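Putative NAD(P)H nitroreductase MhqN (Bacillus subtilis, PDB 3BEM) binds FMN as a homodimer of the nitroreductase family and probably reduces nitro or other aromatic compounds with NAD(P)H, and may thereby contribute to their breakdown. Local coordinates at residues 95-98 with 99-102; 134-137 with 138-141; 140-143 with 144-148; 151-154 with 155-159; 170-173 with 174-177. The protein carries 3 engineered substitutions. All blocks are in the same frame, centred on the assembly; numbering follows the deposited sequence. Where two conformers were deposited one is given.

Interaction 1: 95-98 with 99-102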
loop_
_atom_site.group_PDB
_atom_site.type_symbol
_atom_site.label_atom_id
_atom_site.label_comp_id
_atom_site.label_asym_id
_atom_site.label_seq_id
_atom_site.Cartn_x
_atom_site.Cartn_y
_atom_site.Cartn_z
ATOM N N ASP B 95 11.759 6.164 -4.355
ATOM C CA ASP B 95 12.553 7.237 -4.971
ATOM C C ASP B 95 11.836 8.583 -4.913
ATOM O O ASP B 95 10.839 8.796 -5.590
ATOM C CB ASP B 95 12.815 6.852 -6.397
ATOM C CG ASP B 95 13.813 7.713 -7.089
ATOM O OD1 ASP B 95 14.340 8.670 -6.506
ATOM O OD2 ASP B 95 14.109 7.372 -8.269
ATOM N N LYS B 96 12.400 9.515 -4.131
ATOM C CA LYS B 96 11.897 10.876 -4.038
ATOM C C LYS B 96 12.108 11.676 -5.329
ATOM O O LYS B 96 11.465 12.707 -5.537
ATOM C CB LYS B 96 12.553 11.586 -2.854
ATOM C CG LYS B 96 12.129 11.035 -1.506
ATOM C CD LYS B 96 12.837 11.703 -0.325
ATOM C CE LYS B 96 14.284 11.382 -0.236
ATOM N NZ LYS B 96 14.902 11.936 1.028
ATOM N N GLN B 97 12.961 11.192 -6.207
ATOM C CA GLN B 97 13.192 11.815 -7.541
ATOM C C GLN B 97 12.674 10.937 -8.691
ATOM O O GLN B 97 13.168 11.013 -9.822
ATOM C CB GLN B 97 14.699 12.104 -7.726
ATOM C CG GLN B 97 15.266 12.999 -6.655
ATOM C CD GLN B 97 14.522 14.334 -6.551
ATOM O OE1 GLN B 97 14.158 14.767 -5.464
ATOM N NE2 GLN B 97 14.279 14.967 -7.686
ATOM N N ALA B 98 11.666 10.090 -8.390
ATOM C CA ALA B 98 11.110 9.143 -9.399
ATOM C C ALA B 98 10.710 9.850 -10.690
ATOM O O ALA B 98 10.870 9.319 -11.775
ATOM C CB ALA B 98 9.885 8.386 -8.833
ATOM N N TYR B 99 10.207 11.067 -10.572
ATOM C CA TYR B 99 9.672 11.746 -11.715
ATOM C C TYR B 99 10.719 12.039 -12.778
ATOM O O TYR B 99 10.387 12.212 -13.944
ATOM C CB TYR B 99 9.013 13.039 -11.270
ATOM C CG TYR B 99 9.980 14.067 -10.744
ATOM C CD1 TYR B 99 10.386 14.049 -9.410
ATOM C CD2 TYR B 99 10.516 15.042 -11.575
ATOM C CE1 TYR B 99 11.272 14.982 -8.928
ATOM C CE2 TYR B 99 11.419 15.970 -11.089
ATOM C CZ TYR B 99 11.771 15.931 -9.756
ATOM O OH TYR B 99 12.671 16.846 -9.285
ATOM N N GLN B 100 11.985 12.109 -12.363
ATOM C CA GLN B 100 13.104 12.302 -13.319
ATOM C C GLN B 100 13.247 11.200 -14.334
ATOM O O GLN B 100 13.922 11.385 -15.346
ATOM C CB GLN B 100 14.444 12.484 -12.593
ATOM C CG GLN B 100 14.504 13.807 -11.859
ATOM C CD GLN B 100 15.667 13.948 -10.860
ATOM O OE1 GLN B 100 15.810 14.995 -10.235
ATOM N NE2 GLN B 100 16.482 12.908 -10.705
ATOM N N GLN B 101 12.647 10.036 -14.099
ATOM C CA GLN B 101 12.720 8.964 -15.095
ATOM C C GLN B 101 11.520 8.940 -16.034
ATOM O O GLN B 101 11.352 8.002 -16.781
ATOM C CB GLN B 101 12.842 7.607 -14.441
ATOM C CG GLN B 101 13.969 7.454 -13.447
ATOM C CD GLN B 101 14.055 6.036 -12.907
ATOM O OE1 GLN B 101 13.680 5.070 -13.587
ATOM N NE2 GLN B 101 14.557 5.898 -11.681
ATOM N N ALA B 102 10.655 9.942 -15.974
ATOM C CA ALA B 102 9.519 9.998 -16.909
ATOM C C ALA B 102 9.983 9.902 -18.382
ATOM O O ALA B 102 9.459 9.115 -19.152
ATOM C CB ALA B 102 8.686 11.278 -16.689
HETATM O O HOH W 1 15.154 9.044 -10.310
HETATM O O HOH W 2 9.113 11.748 -7.661
#

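Interaction 2: 134-137 with 138-141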
loop_
_atom_site.group_PDB
_atom_site.type_symbol
_atom_site.label_atom_id
_atom_site.label_comp_id
_atom_site.label_asym_id
_atom_site.label_seq_id
_atom_site.Cartn_x
_atom_site.Cartn_y
_atom_site.Cartn_z
ATOM N N ARG B 134 4.414 20.839 -7.088
ATOM C CA ARG B 134 3.931 20.540 -5.751
ATOM C C ARG B 134 5.064 20.631 -4.724
ATOM O O ARG B 134 4.833 21.048 -3.590
ATOM C CB ARG B 134 3.221 19.175 -5.694
ATOM C CG ARG B 134 1.883 19.151 -6.418
ATOM C CD ARG B 134 0.978 17.998 -5.986
ATOM N NE ARG B 134 -0.398 18.206 -6.439
ATOM C CZ ARG B 134 -1.466 17.557 -5.970
ATOM N NH1 ARG B 134 -1.339 16.623 -5.029
ATOM N NH2 ARG B 134 -2.666 17.831 -6.455
ATOM N N GLY B 135 6.283 20.268 -5.115
ATOM C CA GLY B 135 7.449 20.443 -4.233
ATOM C C GLY B 135 7.931 19.236 -3.461
ATOM O O GLY B 135 7.522 18.113 -3.714
ATOM N N GLU B 136 8.835 19.480 -2.522
ATOM C CA GLU B 136 9.615 18.420 -1.893
ATOM C C GLU B 136 8.770 17.516 -1.022
ATOM O O GLU B 136 8.962 16.282 -1.023
ATOM C CB GLU B 136 10.730 19.025 -1.022
ATOM C CG GLU B 136 11.845 19.703 -1.817
ATOM C CD GLU B 136 12.311 18.883 -3.013
ATOM O OE1 GLU B 136 12.827 17.751 -2.808
ATOM O OE2 GLU B 136 12.110 19.368 -4.156
ATOM N N GLN B 137 7.868 18.110 -0.244
ATOM C CA GLN B 137 6.995 17.301 0.605
ATOM C C GLN B 137 6.205 16.308 -0.263
ATOM O O GLN B 137 6.108 15.136 0.097
ATOM C CB GLN B 137 6.037 18.138 1.458
ATOM C CG GLN B 137 5.244 17.312 2.433
ATOM C CD GLN B 137 4.319 18.125 3.336
ATOM O OE1 GLN B 137 4.483 18.120 4.563
ATOM N NE2 GLN B 137 3.327 18.810 2.736
ATOM N N PHE B 138 5.621 16.798 -1.356
ATOM C CA PHE B 138 4.852 15.951 -2.256
ATOM C C PHE B 138 5.713 14.798 -2.826
ATOM O O PHE B 138 5.262 13.661 -2.889
ATOM C CB PHE B 138 4.206 16.743 -3.386
ATOM C CG PHE B 138 3.418 15.876 -4.335
ATOM C CD1 PHE B 138 2.200 15.333 -3.928
ATOM C CD2 PHE B 138 3.913 15.543 -5.598
ATOM C CE1 PHE B 138 1.482 14.486 -4.773
ATOM C CE2 PHE B 138 3.187 14.702 -6.435
ATOM C CZ PHE B 138 1.970 14.174 -5.993
ATOM N N LYS B 139 6.934 15.090 -3.257
ATOM C CA LYS B 139 7.866 14.094 -3.762
ATOM C C LYS B 139 8.099 12.991 -2.753
ATOM O O LYS B 139 8.154 11.820 -3.099
ATOM C CB LYS B 139 9.214 14.730 -4.127
ATOM C CG LYS B 139 9.172 15.661 -5.355
ATOM C CD LYS B 139 10.491 16.353 -5.526
ATOM C CE LYS B 139 10.410 17.432 -6.562
ATOM N NZ LYS B 139 11.750 18.115 -6.660
ATOM N N ARG B 140 8.227 13.376 -1.479
ATOM C CA ARG B 140 8.428 12.397 -0.420
ATOM C C ARG B 140 7.137 11.631 -0.113
ATOM O O ARG B 140 7.192 10.415 0.132
ATOM C CB ARG B 140 8.974 13.111 0.830
ATOM C CG ARG B 140 9.275 12.190 1.969
ATOM C CD ARG B 140 10.092 12.889 3.050
ATOM N NE ARG B 140 10.280 11.923 4.101
ATOM C CZ ARG B 140 9.434 11.731 5.090
ATOM N NH1 ARG B 140 8.381 12.511 5.237
ATOM N NH2 ARG B 140 9.662 10.740 5.948
ATOM N N ASP B 141 6.014 12.339 -0.071
ATOM C CA ASP B 141 4.707 11.693 0.098
ATOM C C ASP B 141 4.528 10.591 -0.964
ATOM O O ASP B 141 4.029 9.499 -0.649
ATOM C CB ASP B 141 3.552 12.662 -0.094
ATOM C CG ASP B 141 3.418 13.700 0.982
ATOM O OD1 ASP B 141 4.120 13.593 2.016
ATOM O OD2 ASP B 141 2.580 14.623 0.754
HETATM O O HOH W 3 5.257 19.840 -1.399
HETATM O O HOH W 4 2.149 17.172 0.088
#

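Interaction 3: 140-143 with 144-148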
loop_
_atom_site.group_PDB
_atom_site.type_symbol
_atom_site.label_atom_id
_atom_site.label_comp_id
_atom_site.label_asym_id
_atom_site.label_seq_id
_atom_site.Cartn_x
_atom_site.Cartn_y
_atom_site.Cartn_z
ATOM N N ARG B 140 8.227 13.376 -1.479
ATOM C CA ARG B 140 8.428 12.397 -0.420
ATOM C C ARG B 140 7.137 11.631 -0.113
ATOM O O ARG B 140 7.192 10.415 0.132
ATOM C CB ARG B 140 8.974 13.111 0.830
ATOM C CG ARG B 140 9.275 12.190 1.969
ATOM C CD ARG B 140 10.092 12.889 3.050
ATOM N NE ARG B 140 10.280 11.923 4.101
ATOM C CZ ARG B 140 9.434 11.731 5.090
ATOM N NH1 ARG B 140 8.381 12.511 5.237
ATOM N NH2 ARG B 140 9.662 10.740 5.948
ATOM N N ASP B 141 6.014 12.339 -0.071
ATOM C CA ASP B 141 4.707 11.693 0.098
ATOM C C ASP B 141 4.528 10.591 -0.964
ATOM O O ASP B 141 4.029 9.499 -0.649
ATOM C CB ASP B 141 3.552 12.662 -0.094
ATOM C CG ASP B 141 3.418 13.700 0.982
ATOM O OD1 ASP B 141 4.120 13.593 2.016
ATOM O OD2 ASP B 141 2.580 14.623 0.754
ATOM N N GLU B 142 4.915 10.919 -2.195
ATOM C CA GLU B 142 4.770 10.017 -3.338
ATOM C C GLU B 142 5.660 8.806 -3.200
ATOM O O GLU B 142 5.244 7.674 -3.509
ATOM C CB GLU B 142 5.061 10.777 -4.649
ATOM C CG GLU B 142 3.839 11.530 -5.119
ATOM C CD GLU B 142 2.734 10.592 -5.615
ATOM O OE1 GLU B 142 2.834 10.057 -6.737
ATOM O OE2 GLU B 142 1.768 10.376 -4.870
ATOM N N ALA B 143 6.852 9.015 -2.670
ATOM C CA ALA B 143 7.785 7.919 -2.361
ATOM C C ALA B 143 7.127 6.941 -1.384
ATOM O O ALA B 143 7.164 5.729 -1.599
ATOM C CB ALA B 143 9.054 8.466 -1.770
ATOM N N ILE B 144 6.554 7.468 -0.304
ATOM C CA ILE B 144 5.915 6.651 0.726
ATOM C C ILE B 144 4.679 5.958 0.185
ATOM O O ILE B 144 4.503 4.749 0.349
ATOM C CB ILE B 144 5.598 7.502 1.959
ATOM C CG1 ILE B 144 6.889 8.010 2.604
ATOM C CG2 ILE B 144 4.753 6.703 2.965
ATOM C CD1 ILE B 144 6.636 9.058 3.724
ATOM N N ARG B 145 3.841 6.705 -0.534
ATOM C CA ARG B 145 2.556 6.182 -1.023
ATOM C C ARG B 145 2.761 5.051 -2.023
ATOM O O ARG B 145 2.191 3.977 -1.897
ATOM C CB ARG B 145 1.728 7.309 -1.584
ATOM C CG ARG B 145 0.478 6.883 -2.317
ATOM C CD ARG B 145 -0.572 8.072 -2.399
ATOM N NE ARG B 145 0.105 9.309 -2.755
ATOM C CZ ARG B 145 0.091 10.422 -2.040
ATOM N NH1 ARG B 145 -0.695 10.558 -0.975
ATOM N NH2 ARG B 145 0.833 11.428 -2.429
ATOM N N ASN B 146 3.560 5.297 -3.029
ATOM C CA ASN B 146 3.731 4.323 -4.085
ATOM C C ASN B 146 4.493 3.084 -3.571
ATOM O O ASN B 146 4.153 1.928 -3.922
ATOM C CB ASN B 146 4.366 4.936 -5.293
ATOM C CG ASN B 146 3.428 5.854 -6.021
ATOM O OD1 ASN B 146 2.526 5.396 -6.718
ATOM N ND2 ASN B 146 3.582 7.176 -5.785
ATOM N N ALA B 147 5.528 3.279 -2.720
ATOM C CA ALA B 147 6.270 2.141 -2.171
ATOM C C ALA B 147 5.356 1.295 -1.266
ATOM O O ALA B 147 5.500 0.087 -1.153
ATOM C CB ALA B 147 7.534 2.542 -1.394
ATOM N N SER B 148 4.397 1.921 -0.595
ATOM C CA SER B 148 3.517 1.179 0.312
ATOM C C SER B 148 2.482 0.340 -0.440
ATOM O O SER B 148 2.175 -0.773 -0.035
ATOM C CB SER B 148 2.863 2.158 1.341
ATOM O OG SER B 148 3.831 2.756 2.200
HETATM O O HOH W 5 0.335 13.845 -0.864
#

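Interaction 4: 151-154 with 155-159. Engineered in segment 155-159: Ala159 (natural residue Lys).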
loop_
_atom_site.group_PDB
_atom_site.type_symbol
_atom_site.label_atom_id
_atom_site.label_comp_id
_atom_site.label_asym_id
_atom_site.label_seq_id
_atom_site.Cartn_x
_atom_site.Cartn_y
_atom_site.Cartn_z
ATOM N N ALA B 151 4.508 -2.553 -1.449
ATOM C CA ALA B 151 4.785 -3.434 -0.316
ATOM C C ALA B 151 3.606 -4.350 -0.024
ATOM O O ALA B 151 3.780 -5.505 0.351
ATOM C CB ALA B 151 5.144 -2.586 0.893
HETATM N N MSE B 152 2.376 -3.839 -0.111
HETATM C CA MSE B 152 1.215 -4.676 0.131
HETATM C C MSE B 152 1.117 -5.788 -0.907
HETATM O O MSE B 152 0.808 -6.941 -0.598
HETATM C CB MSE B 152 -0.050 -3.839 0.150
HETATM C CG MSE B 152 -1.302 -4.579 0.473
HETATM SE SE MSE B 152 -1.484 -5.011 2.384
HETATM C CE MSE B 152 -0.952 -6.871 2.409
HETATM N N MSE B 153 1.394 -5.428 -2.164
HETATM C CA MSE B 153 1.458 -6.406 -3.231
HETATM C C MSE B 153 2.545 -7.450 -2.948
HETATM O O MSE B 153 2.327 -8.657 -3.144
HETATM C CB MSE B 153 1.666 -5.730 -4.604
HETATM C CG MSE B 153 1.822 -6.717 -5.719
HETATM SE SE MSE B 153 0.181 -7.491 -6.206
HETATM C CE MSE B 153 -0.535 -6.014 -7.412
ATOM N N PHE B 154 3.702 -7.006 -2.475
ATOM C CA PHE B 154 4.763 -7.981 -2.099
ATOM C C PHE B 154 4.263 -8.992 -1.053
ATOM O O PHE B 154 4.452 -10.195 -1.195
ATOM C CB PHE B 154 6.037 -7.305 -1.594
ATOM C CG PHE B 154 7.107 -8.322 -1.216
ATOM C CD1 PHE B 154 7.851 -8.963 -2.198
ATOM C CD2 PHE B 154 7.208 -8.786 0.089
ATOM C CE1 PHE B 154 8.733 -9.957 -1.865
ATOM C CE2 PHE B 154 8.087 -9.793 0.417
ATOM C CZ PHE B 154 8.853 -10.372 -0.574
HETATM N N MSE B 155 3.674 -8.487 0.013
HETATM C CA MSE B 155 3.226 -9.338 1.107
HETATM C C MSE B 155 2.163 -10.363 0.644
HETATM O O MSE B 155 2.193 -11.494 1.086
HETATM C CB MSE B 155 2.817 -8.482 2.322
HETATM C CG MSE B 155 3.986 -7.805 2.916
HETATM SE SE MSE B 155 3.390 -6.949 4.580
HETATM C CE MSE B 155 2.763 -5.255 3.809
ATOM N N LEU B 156 1.194 -9.944 -0.193
ATOM C CA LEU B 156 0.189 -10.876 -0.716
ATOM C C LEU B 156 0.809 -11.898 -1.683
ATOM O O LEU B 156 0.424 -13.070 -1.650
ATOM C CB LEU B 156 -0.965 -10.149 -1.354
ATOM C CG LEU B 156 -1.860 -9.443 -0.295
ATOM C CD1 LEU B 156 -2.683 -8.387 -1.054
ATOM C CD2 LEU B 156 -2.705 -10.441 0.549
ATOM N N SER B 157 1.804 -11.466 -2.466
ATOM C CA SER B 157 2.563 -12.409 -3.313
ATOM C C SER B 157 3.282 -13.470 -2.468
ATOM O O SER B 157 3.251 -14.652 -2.749
ATOM C CB SER B 157 3.572 -11.647 -4.177
ATOM O OG SER B 157 2.928 -10.691 -5.029
ATOM N N ALA B 158 3.953 -13.019 -1.409
ATOM C CA ALA B 158 4.622 -13.916 -0.489
ATOM C C ALA B 158 3.685 -14.924 0.124
ATOM O O ALA B 158 3.946 -16.116 0.146
ATOM C CB ALA B 158 5.361 -13.110 0.567
ATOM N N ALA B 159 2.525 -14.445 0.533
ATOM C CA ALA B 159 1.495 -15.287 1.126
ATOM C C ALA B 159 1.001 -16.325 0.139
ATOM O O ALA B 159 0.853 -17.502 0.471
ATOM C CB ALA B 159 0.315 -14.427 1.624
#

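Interaction 5: 170-173 with 174-177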
loop_
_atom_site.group_PDB
_atom_site.type_symbol
_atom_site.label_atom_id
_atom_site.label_comp_id
_atom_site.label_asym_id
_atom_site.label_seq_id
_atom_site.Cartn_x
_atom_site.Cartn_y
_atom_site.Cartn_z
ATOM N N GLY B 170 9.572 -0.214 12.915
ATOM C CA GLY B 170 10.418 -0.120 14.081
ATOM C C GLY B 170 11.902 -0.211 13.822
ATOM O O GLY B 170 12.526 -1.151 14.199
ATOM N N PHE B 171 12.439 0.761 13.106
ATOM C CA PHE B 171 13.861 0.832 12.739
ATOM C C PHE B 171 14.318 2.259 12.605
ATOM O O PHE B 171 13.505 3.161 12.381
ATOM C CB PHE B 171 14.154 0.034 11.458
ATOM C CG PHE B 171 13.515 0.583 10.229
ATOM C CD1 PHE B 171 14.125 1.586 9.499
ATOM C CD2 PHE B 171 12.284 0.082 9.789
ATOM C CE1 PHE B 171 13.516 2.102 8.353
ATOM C CE2 PHE B 171 11.666 0.606 8.644
ATOM C CZ PHE B 171 12.287 1.625 7.928
ATOM N N ASP B 172 15.640 2.443 12.726
ATOM C CA ASP B 172 16.290 3.740 12.549
ATOM C C ASP B 172 16.690 3.850 11.072
ATOM O O ASP B 172 17.630 3.205 10.621
ATOM C CB ASP B 172 17.516 3.784 13.479
ATOM C CG ASP B 172 18.322 5.071 13.383
ATOM O OD1 ASP B 172 18.291 5.802 12.370
ATOM O OD2 ASP B 172 19.051 5.321 14.358
ATOM N N ALA B 173 15.952 4.654 10.307
ATOM C CA ALA B 173 16.125 4.763 8.852
ATOM C C ALA B 173 17.523 5.213 8.476
ATOM O O ALA B 173 18.137 4.654 7.571
ATOM C CB ALA B 173 15.117 5.706 8.249
ATOM N N GLU B 174 18.014 6.215 9.184
ATOM C CA GLU B 174 19.376 6.714 8.986
ATOM C C GLU B 174 20.439 5.639 9.175
ATOM O O GLU B 174 21.358 5.531 8.378
ATOM C CB GLU B 174 19.678 7.801 10.014
ATOM C CG GLU B 174 19.110 9.157 9.725
ATOM C CD GLU B 174 19.927 10.231 10.451
ATOM O OE1 GLU B 174 21.122 10.381 10.100
ATOM O OE2 GLU B 174 19.395 10.887 11.377
ATOM N N ALA B 175 20.308 4.865 10.241
ATOM C CA ALA B 175 21.225 3.774 10.500
ATOM C C ALA B 175 21.193 2.727 9.389
ATOM O O ALA B 175 22.248 2.205 8.946
ATOM C CB ALA B 175 20.899 3.147 11.846
ATOM N N VAL B 176 19.976 2.374 8.965
ATOM C CA VAL B 176 19.803 1.421 7.887
ATOM C C VAL B 176 20.465 1.948 6.639
ATOM O O VAL B 176 21.137 1.208 5.919
ATOM C CB VAL B 176 18.295 1.120 7.629
ATOM C CG1 VAL B 176 18.102 0.331 6.322
ATOM C CG2 VAL B 176 17.699 0.364 8.852
ATOM N N LYS B 177 20.281 3.239 6.348
ATOM C CA LYS B 177 20.901 3.782 5.134
ATOM C C LYS B 177 22.432 3.708 5.238
ATOM O O LYS B 177 23.122 3.396 4.233
ATOM C CB LYS B 177 20.441 5.205 4.824
ATOM C CG LYS B 177 18.980 5.312 4.409
ATOM C CD LYS B 177 18.722 6.170 3.181
ATOM C CE LYS B 177 18.358 7.592 3.498
ATOM N NZ LYS B 177 17.962 8.324 2.234
#

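Interaction 1: 95-98 with 99-102
Gln97 NE2 reaches two acceptors on the following residues: Gln100 OE1 at 3.0 Å and, in a weaker and more bent bond, Tyr99 OH at 2.9 Å. The Gln97 chain folds back at its second torsion (chi2 -56°), which brings the amide alongside the tyrosine ring, both pointing the same way with their planes steeply inclined. The two glutamine amides are also turned well out of each other's plane, and NE2 approaches OE1 from above the Gln100 carbonyl plane. The CG of Gln100 lies over one face of the Tyr99 ring near its rim, while Lys96 O sits at the ring edge, 4.1 Å from Tyr99 CE1.

The main chain supplies the frame. Asp95 to Ala98 form a type I beta turn, and Asp95 OD1 accepts from Gln97 N at 2.9 Å, an Asx turn. The 3-10 segment that follows is held by Gln100 N to Gln97 O and by the straighter bond of Gln101 N to Ala98 O, both 3.0 Å. A water donates to Asp95 OD2 and Gln97 O, each at 2.8 Å.

Outside the turn, Asp95 OD1 also accepts from Gln185, and Lys139 of helix 136-161 is the stronger partner of Tyr99 OH, with Glu132 of helix 117-134 a weak third. The turn carries the chain from strand 88-95 into helix 102-111. With Gln97 and Lys139 both donating to it, Tyr99 OH probably directs its own proton at the acid Glu132, which joins the turn to helices 136-161 and 117-134.

Interaction 2: 134-137 with 138-141
Arg134 lays its aliphatic chain across the ring of Phe138 in the conformer described, with CD above the middle of one face, 3.5 Å from the ring centroid, in a CH-pi contact. Extended from CG to NE, the arginine carries its guanidinium past the rim, where an off-centre cation-pi contact forms, CZ lying 4.9 Å from the Phe138 ring centroid with the two planes 70° apart. Nearer the backbone, Arg134 CB and Phe138 CB meet at 3.5 Å. On another side of the helix start, Lys139 NZ and Glu136 OE2 form a salt bridge of 2.8 Å; the glutamate bends at chi2 (-45°), and its oxygen is met on the syn side.

The backbone bond of Lys139 N to Gly135 O, 3.1 Å, places the lysine, and the helix continues with Asp141 N to Gln137 O at 2.8 Å. A water spans Arg134 O and Phe138 N, and another donates to Asp141 OD2 while meeting Gln137 NE2 weakly. Further out, Lys139 has a second acid partner in Glu132. Arg134 NH2 binds Phe171 O of the second subunit, and Arg140 and Asp141 exchange salt bridges with Asp141 and Arg140 of that subunit.

Gly135 (phi 99°) is the first residue to leave the helical conformation after helix 117-134 and stands at the N-cap of helix 136-161. This is a tight junction of two helices turning at a positive-phi glycine, here at the dimer interface.

Interaction 3: 140-143 with 144-148
In the first half of helix 136-161, which contributes Asn146 to the FMN pocket, Glu142 is gripped by residues three and four positions further on. Arg145 meets Glu142 OE2 side-on with two nitrogens, NE at 2.9 Å and NH2 at 2.8 Å from the same oxygen. OE2 lies in the guanidinium plane and receives NH2 on its anti lone pair. A bend at chi3 (44°) brings the arginine round to the acid, and a water links its NH2 to Asp141 OD2.

Asn146 approaches Glu142 differently. Its ND2 donates to Glu142 O at 2.9 Å and, weakly, to OE1 of the same residue; its backbone N reaches that carbonyl oxygen at 3.0 Å from the opposite face. With ND2 occupied and OD1 accepting from Ala53 N, the amide rotation next to the flavin is probably fixed.

On another side of the helix, Ile144 CD1 rests over one guanidinium face of Arg140, 4.1 Å from CZ, a group held by Glu187 and by Asp141 of the second subunit. Ser148 OG adds a second bond, 2.8 Å, to Ile144 O. Arg145 packs on Ser148 of the second subunit in a helix shared by flavin pocket and dimer interface, as in the nitroreductase fold.

Interaction 4: 151-154 with 155-159
Backbone hydrogen bonds join each residue of 151-154 to the one four positions on, from Met155 N to Ala151 O at 3.0 Å through to Ala158 N and Phe154 O. This is regular alpha-helical geometry.

One side chain joins the polar set. Ser157 OG, beside its own backbone N (chi1 -59°), turns back along the helix and donates to Met153 O at 2.8 Å. The hydroxyl and the amide N of Ser157 reach that carbonyl oxygen from opposite faces of its plane, so a buried hydroxyl is satisfied within its own helix and the oxygen takes two donors.

All of this lies in the middle and later part of helix 136-161, the long central helix of the nitroreductase fold, with one flank against the antiparallel sheet and another against the second subunit. Phe154 and Ala158 face strands 164-168 and 186-195, and the Phe154 ring also meets Phe44 of helix 37-47. Met155 packs on Leu149 of the second subunit, Leu156 on Phe16 of that subunit.

Apolar contacts make up the rest. Selenomethionine Met152, bent at chi2 and chi3, swings its methyl CE forward to 3.8 Å from Leu156 CG and 4.1 Å from Met155 CB; its chain runs about perpendicular to that of Met155. Met155, also selenomethionine, curls its own CE back over Ala151 O. Phe154 CE2 comes within 4.3 Å of Ala158 CB, the methyl lying obliquely to the ring.

Interaction 5: 170-173 with 174-177
Phe171 and Val176 meet at about a right angle, the ring atom CD1 resting 3.8 Å from the valine methyl CG2, which approaches obliquely. Phe171 places its ring by a first torsion of 66°, with CG between the backbone N and the carbonyl carbon. The same valine methyl leans on the main chain, 3.3 Å from Asp172 O.

Asp172 is turned the other way. With CG opposite its own backbone N (chi1 179°), the carboxylate folds over the start of the helix, and OD1 accepts from Ala175 N at 3.1 Å, which meets it from well above the carboxylate plane in a nearly straight bond. Asp172 is the N-cap residue, and this is its capping bond; the acid would also interact favourably with the helix dipole. Its CG lies 3.6 Å from Ala175 CB, so that methyl lies against the carboxylate. The first helical bonds follow, Val176 N to Asp172 O at 3.0 Å and Lys177 N to Ala173 O at 2.8 Å.

Just before the cap, Gly170 N donates to FMN O4. Lys177 NZ binds Phe186 O. Helix 173-180 thus leaves the flavin loop after strand 164-168, with Phe171 and Val176 packed on strand 186-195 and Val176 also touching helix 67-76.

Following the chain from the N terminus, the five contacts are local, none nested or crossed, though interactions 2 and 3 overlap at 140-141. Interaction 1 closes the turn between strand 88-95 and helix 102-111. Interaction 2 spans the junction of helices 117-134 and 136-161 and touches interaction 1 through Tyr99 and Lys139. In interaction 3, Ala143 meets Lys96 of interaction 1. Interaction 4 lies further along helix 136-161, its centre about 17 Å from that of interaction 3. Interaction 5 leads from strand 164-168 into helix 173-180. Through interactions 2 to 4 the long helix ties sheet, flavin pocket and dimer interface together; interaction 5 also touches the second subunit.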